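Local coordinates for response regulator protein (Burkholderia pseudomallei, PDB 3RQI) that probably regulates transcription in a two-component signalling pathway, through a phosphorylatable receiver domain and a Fis-type helix-turn-helix region, at residues L11-N16 / D41-L46; A33-H38 / E50-I55. All coordinates share one frame; numbering follows the deposited sequence.

Contact 1: residues L11-N16 / D41-L46; sequences LVIDDN and DEALKL. With CA (calcium ion), chain B.
Ile13 and Leu11 meet Ala43 and Leu46 through hydrocarbon, mostly methyl groups. Ala43 CB lies against the whole fork of Ile13: CD1 is 3.9 Å away, and both CG1 and CG2 stand 4.0 Å from the same methyl. Because CG1 lies beside the backbone N (chi1 -59°) and chi2 is extended, Ile13 CD1 reaches the helix although the bond to CB does not aim at it. Leu11 uses the other approach, its CB directed at the helix and CD1 ending 4.0 Å from Leu46 CD1, where the two side chains cross obliquely. Leu69 of helix 67-76 packs on both Ile13 and Ala43, while Ile55 of the neighbouring strand touches Leu11 and Ile13.

This is the layering of a CheY-like receiver domain: strand 9-13 is second in the parallel sheet, between 33-37 and 54-56, and helix 40-47 covers one face; the axes of strand 11-13 and helix 41-46 approach to 9.5 Å at 163°, nearly antiparallel. Past the strand's C-terminal end come the acidic residues of the calcium site. Asp15 OD1 binds calcium at 2.3 Å, joined by phosphorylated Asp58 and the carbonyl oxygen of His60. Asp14 acts from the second shell: OD1 accepts from water 1 at 2.7 Å, itself a calcium ligand, and uses its anti lone pair for Asn16 N at 2.9 Å, closing an Asx turn. Its OD2 forms a salt bridge with Lys108.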
# COMPACT_ATOMS: atom_id res chain seq x y z
N LEU A 11 -17.63 -7.61 12.77
CA LEU A 11 -18.49 -6.73 11.92
C LEU A 11 -17.94 -6.73 10.49
O LEU A 11 -16.81 -6.35 10.27
CB LEU A 11 -18.45 -5.31 12.45
CG LEU A 11 -19.27 -4.23 11.65
CD1 LEU A 11 -20.74 -4.57 11.47
CD2 LEU A 11 -19.12 -2.81 12.25
N VAL A 12 -18.78 -7.18 9.57
CA VAL A 12 -18.44 -7.19 8.14
C VAL A 12 -19.13 -5.99 7.48
O VAL A 12 -20.35 -5.97 7.42
CB VAL A 12 -18.86 -8.53 7.49
CG1 VAL A 12 -18.77 -8.41 5.96
CG2 VAL A 12 -17.99 -9.73 8.04
N ILE A 13 -18.35 -5.06 6.95
CA ILE A 13 -18.92 -3.86 6.27
C ILE A 13 -18.62 -3.98 4.78
O ILE A 13 -17.48 -3.80 4.34
CB ILE A 13 -18.30 -2.57 6.81
CG1 ILE A 13 -18.54 -2.47 8.33
CG2 ILE A 13 -18.89 -1.35 6.05
CD1 ILE A 13 -17.58 -1.47 9.01
N ASP A 14 -19.65 -4.30 3.99
CA ASP A 14 -19.50 -4.44 2.53
C ASP A 14 -20.88 -4.29 1.91
O ASP A 14 -21.86 -4.83 2.44
CB ASP A 14 -18.87 -5.83 2.20
CG ASP A 14 -18.30 -5.88 0.83
OD1 ASP A 14 -19.06 -5.65 -0.15
OD2 ASP A 14 -17.07 -6.10 0.69
N ASP A 15 -20.99 -3.50 0.85
CA ASP A 15 -22.32 -3.31 0.21
C ASP A 15 -22.79 -4.51 -0.59
O ASP A 15 -23.98 -4.58 -0.97
CB ASP A 15 -22.27 -2.09 -0.72
CG ASP A 15 -21.35 -2.32 -1.89
OD1 ASP A 15 -20.12 -2.43 -1.69
OD2 ASP A 15 -21.85 -2.37 -3.02
N ASN A 16 -21.86 -5.43 -0.91
CA ASN A 16 -22.22 -6.64 -1.66
C ASN A 16 -22.70 -7.66 -0.64
O ASN A 16 -21.90 -8.29 0.06
CB ASN A 16 -20.97 -7.12 -2.43
CG ASN A 16 -21.18 -8.42 -3.21
OD1 ASN A 16 -22.10 -9.20 -2.95
ND2 ASN A 16 -20.27 -8.68 -4.15
N ASP A 41 -24.38 4.27 6.96
CA ASP A 41 -25.38 4.43 8.02
C ASP A 41 -25.46 3.17 8.91
O ASP A 41 -25.42 3.24 10.15
CB ASP A 41 -26.72 4.72 7.35
CG ASP A 41 -27.84 4.93 8.33
OD1 ASP A 41 -27.78 5.90 9.11
OD2 ASP A 41 -28.78 4.12 8.30
N GLU A 42 -25.61 2.02 8.26
CA GLU A 42 -25.66 0.75 9.01
C GLU A 42 -24.37 0.48 9.78
O GLU A 42 -24.41 -0.04 10.90
CB GLU A 42 -25.93 -0.40 8.03
CG GLU A 42 -27.32 -0.35 7.40
CD GLU A 42 -27.64 -1.57 6.52
OE1 GLU A 42 -26.77 -2.42 6.30
OE2 GLU A 42 -28.80 -1.66 6.06
N ALA A 43 -23.23 0.76 9.15
CA ALA A 43 -21.93 0.52 9.82
C ALA A 43 -21.84 1.35 11.11
O ALA A 43 -21.42 0.85 12.14
CB ALA A 43 -20.73 0.83 8.87
N LEU A 44 -22.18 2.64 11.01
CA LEU A 44 -22.10 3.50 12.21
C LEU A 44 -23.12 3.15 13.29
O LEU A 44 -22.82 3.24 14.50
CB LEU A 44 -22.19 4.98 11.81
CG LEU A 44 -20.98 5.42 10.96
CD1 LEU A 44 -21.21 6.82 10.44
CD2 LEU A 44 -19.66 5.36 11.71
N LYS A 45 -24.31 2.74 12.86
CA LYS A 45 -25.38 2.26 13.77
C LYS A 45 -24.88 1.05 14.56
O LYS A 45 -24.86 1.07 15.79
CB LYS A 45 -26.63 1.89 12.96
CG LYS A 45 -27.88 1.69 13.75
CD LYS A 45 -29.13 2.00 12.90
CE LYS A 45 -30.41 1.65 13.59
NZ LYS A 45 -31.60 1.91 12.70
N LEU A 46 -24.43 0.03 13.85
CA LEU A 46 -23.88 -1.16 14.50
C LEU A 46 -22.67 -0.91 15.39
O LEU A 46 -22.61 -1.43 16.53
CB LEU A 46 -23.56 -2.25 13.45
CG LEU A 46 -24.82 -3.04 13.08
CD1 LEU A 46 -24.60 -3.75 11.73
CD2 LEU A 46 -25.29 -4.06 14.16
CA CA B . -18.15 -2.65 -2.94
O HOH W 1 -17.95 -4.99 -2.50

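Contact 2: residues A33-H38 / E50-I55; sequences AVRQAH and EKFEFI
Arg35 stands on strand 33-37, an edge strand of the sheet within this chain, whereas Glu50 and Phe52 belong to the extended but irregular run leading into strand 54-56. No backbone hydrogen bond joins the two segments, since strand 9-13 lies between the two strands in the sheet. The Arg35 backbone hydrogen-bonds to Phe10 and Val12 of that strand, and Phe52 packs on its Leu11. The span between them is therefore made by side chains, at the end of the sheet where strand 54-56 begins.

Arg35 touches Phe52 with its aliphatic part. CG lies in the ring plane, 3.9 Å from CE2 at the edge, and the guanidinium plane stands 88° to the ring. Glu50 CG covers one face of the same ring, 3.5 Å above its plane and offset toward the rim. The Arg35 chain bends at chi2 and again at chi3 (-74°), which turns the guanidinium back toward Glu50. Glu50 OE1 stops 3.6 Å from Arg35 NH1, a long salt bridge. The carboxylate is 78° to the guanidinium and its oxygen is well out of that plane, with no N-H aimed at it. Water 2 sits between the other oxygen, Glu50 OE2, at 2.6 Å and Ala33 O at 2.9 Å. The side-chain amide of Gln77 hydrogen-bonds Glu50 O through NE2 and Phe52 N through OE1, holding this run. The pairing of Arg35 with Glu50 is thus undirected charge attraction, probably weakened by solvent at the exposed Arg35, while the Arg35 methylenes pack by van der Waals contact on the Phe52 edge.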
# COMPACT_ATOMS: atom_id res chain seq x y z
N ALA A 33 -19.31 -14.58 15.97
CA ALA A 33 -20.68 -14.09 15.92
C ALA A 33 -20.58 -12.87 15.00
O ALA A 33 -19.89 -11.93 15.36
CB ALA A 33 -21.12 -13.66 17.30
N VAL A 34 -21.28 -12.89 13.86
CA VAL A 34 -21.07 -11.88 12.80
C VAL A 34 -22.29 -10.99 12.58
O VAL A 34 -23.44 -11.49 12.52
CB VAL A 34 -20.72 -12.58 11.44
CG1 VAL A 34 -20.35 -11.58 10.34
CG2 VAL A 34 -19.56 -13.59 11.63
N ARG A 35 -22.04 -9.69 12.50
CA ARG A 35 -23.05 -8.71 12.03
C ARG A 35 -22.55 -8.14 10.71
O ARG A 35 -21.34 -8.05 10.49
CB ARG A 35 -23.24 -7.59 13.05
CG ARG A 35 -23.74 -8.08 14.41
CD ARG A 35 -25.13 -8.71 14.27
NE ARG A 35 -26.12 -7.65 14.09
CZ ARG A 35 -26.94 -7.22 15.05
NH1 ARG A 35 -26.93 -7.80 16.24
NH2 ARG A 35 -27.80 -6.23 14.81
N GLN A 36 -23.50 -7.77 9.83
CA GLN A 36 -23.16 -7.21 8.53
C GLN A 36 -23.75 -5.78 8.44
O GLN A 36 -24.87 -5.51 8.90
CB GLN A 36 -23.79 -8.04 7.40
CG GLN A 36 -23.32 -9.48 7.28
CD GLN A 36 -24.09 -10.18 6.16
OE1 GLN A 36 -24.32 -9.60 5.09
NE2 GLN A 36 -24.58 -11.37 6.44
N ALA A 37 -23.01 -4.88 7.80
CA ALA A 37 -23.48 -3.55 7.45
C ALA A 37 -23.21 -3.35 5.97
O ALA A 37 -22.11 -3.69 5.51
CB ALA A 37 -22.72 -2.49 8.26
N HIS A 38 -24.18 -2.80 5.24
CA HIS A 38 -24.07 -2.73 3.77
C HIS A 38 -23.89 -1.31 3.28
O HIS A 38 -23.77 -1.08 2.07
CB HIS A 38 -25.28 -3.40 3.08
CG HIS A 38 -25.52 -4.79 3.58
ND1 HIS A 38 -26.76 -5.25 3.97
CD2 HIS A 38 -24.65 -5.81 3.79
CE1 HIS A 38 -26.65 -6.50 4.40
NE2 HIS A 38 -25.38 -6.86 4.32
N GLU A 50 -22.73 -2.10 19.66
CA GLU A 50 -22.20 -3.35 20.16
C GLU A 50 -20.66 -3.29 20.01
O GLU A 50 -20.14 -2.57 19.16
CB GLU A 50 -22.83 -4.48 19.31
CG GLU A 50 -21.97 -5.69 18.99
CD GLU A 50 -22.77 -6.79 18.27
OE1 GLU A 50 -23.91 -6.51 17.81
OE2 GLU A 50 -22.24 -7.92 18.14
N LYS A 51 -19.96 -4.01 20.88
CA LYS A 51 -18.49 -4.12 20.83
C LYS A 51 -18.08 -5.23 19.89
O LYS A 51 -18.57 -6.37 20.02
CB LYS A 51 -17.92 -4.45 22.21
CG LYS A 51 -16.39 -4.58 22.22
CD LYS A 51 -15.86 -4.83 23.64
CE LYS A 51 -14.44 -5.38 23.62
NZ LYS A 51 -14.10 -5.99 24.95
N PHE A 52 -17.16 -4.90 18.97
CA PHE A 52 -16.60 -5.87 18.02
C PHE A 52 -15.13 -6.08 18.28
O PHE A 52 -14.40 -5.13 18.59
CB PHE A 52 -16.84 -5.39 16.58
CG PHE A 52 -18.31 -5.37 16.23
CD1 PHE A 52 -19.03 -4.17 16.26
CD2 PHE A 52 -18.98 -6.54 15.88
CE1 PHE A 52 -20.39 -4.16 15.96
CE2 PHE A 52 -20.30 -6.54 15.57
CZ PHE A 52 -21.03 -5.36 15.61
N GLU A 53 -14.67 -7.32 18.18
CA GLU A 53 -13.25 -7.59 18.28
C GLU A 53 -12.56 -7.46 16.93
O GLU A 53 -11.36 -7.14 16.88
CB GLU A 53 -13.05 -9.00 18.87
CG GLU A 53 -13.24 -9.05 20.41
CD GLU A 53 -14.69 -8.88 20.84
OE1 GLU A 53 -15.56 -9.55 20.27
OE2 GLU A 53 -14.95 -8.10 21.79
N PHE A 54 -13.31 -7.74 15.85
CA PHE A 54 -12.77 -7.67 14.49
C PHE A 54 -13.75 -6.95 13.59
O PHE A 54 -14.95 -7.08 13.77
CB PHE A 54 -12.59 -9.09 13.96
CG PHE A 54 -11.74 -9.96 14.88
CD1 PHE A 54 -10.37 -9.91 14.80
CD2 PHE A 54 -12.34 -10.78 15.85
CE1 PHE A 54 -9.56 -10.73 15.68
CE2 PHE A 54 -11.57 -11.57 16.72
CZ PHE A 54 -10.19 -11.54 16.62
N ILE A 55 -13.21 -6.18 12.63
CA ILE A 55 -14.03 -5.46 11.67
C ILE A 55 -13.36 -5.52 10.31
O ILE A 55 -12.14 -5.26 10.23
CB ILE A 55 -14.26 -3.95 12.09
CG1 ILE A 55 -14.83 -3.86 13.54
CG2 ILE A 55 -15.07 -3.16 11.04
CD1 ILE A 55 -14.89 -2.37 14.11
O HOH W 2 -21.71 -10.09 16.72

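Contact 1 is buried and contact 2 only partly so, although their centres are 8 Å apart and both belong to the receiver domain. They interlock through the sheet: strand 9-13 of contact 1 runs between strands 33-37 and 54-56, and Val12 N to Arg35 O and Val12 O to Ala37 N are probable hydrogen bonds of 2.9 Å each. Helix 40-47 joins contact 2's two segments along the chain, and its Leu46 touches both Leu11 and Arg35. Chemistry follows position. Hydrocarbon contacts join sheet and helix in contact 1, with calcium at the strand's C-terminal end; in contact 2, near the opposite end of the sheet, a loose charge pair and a water accompany one buried ring.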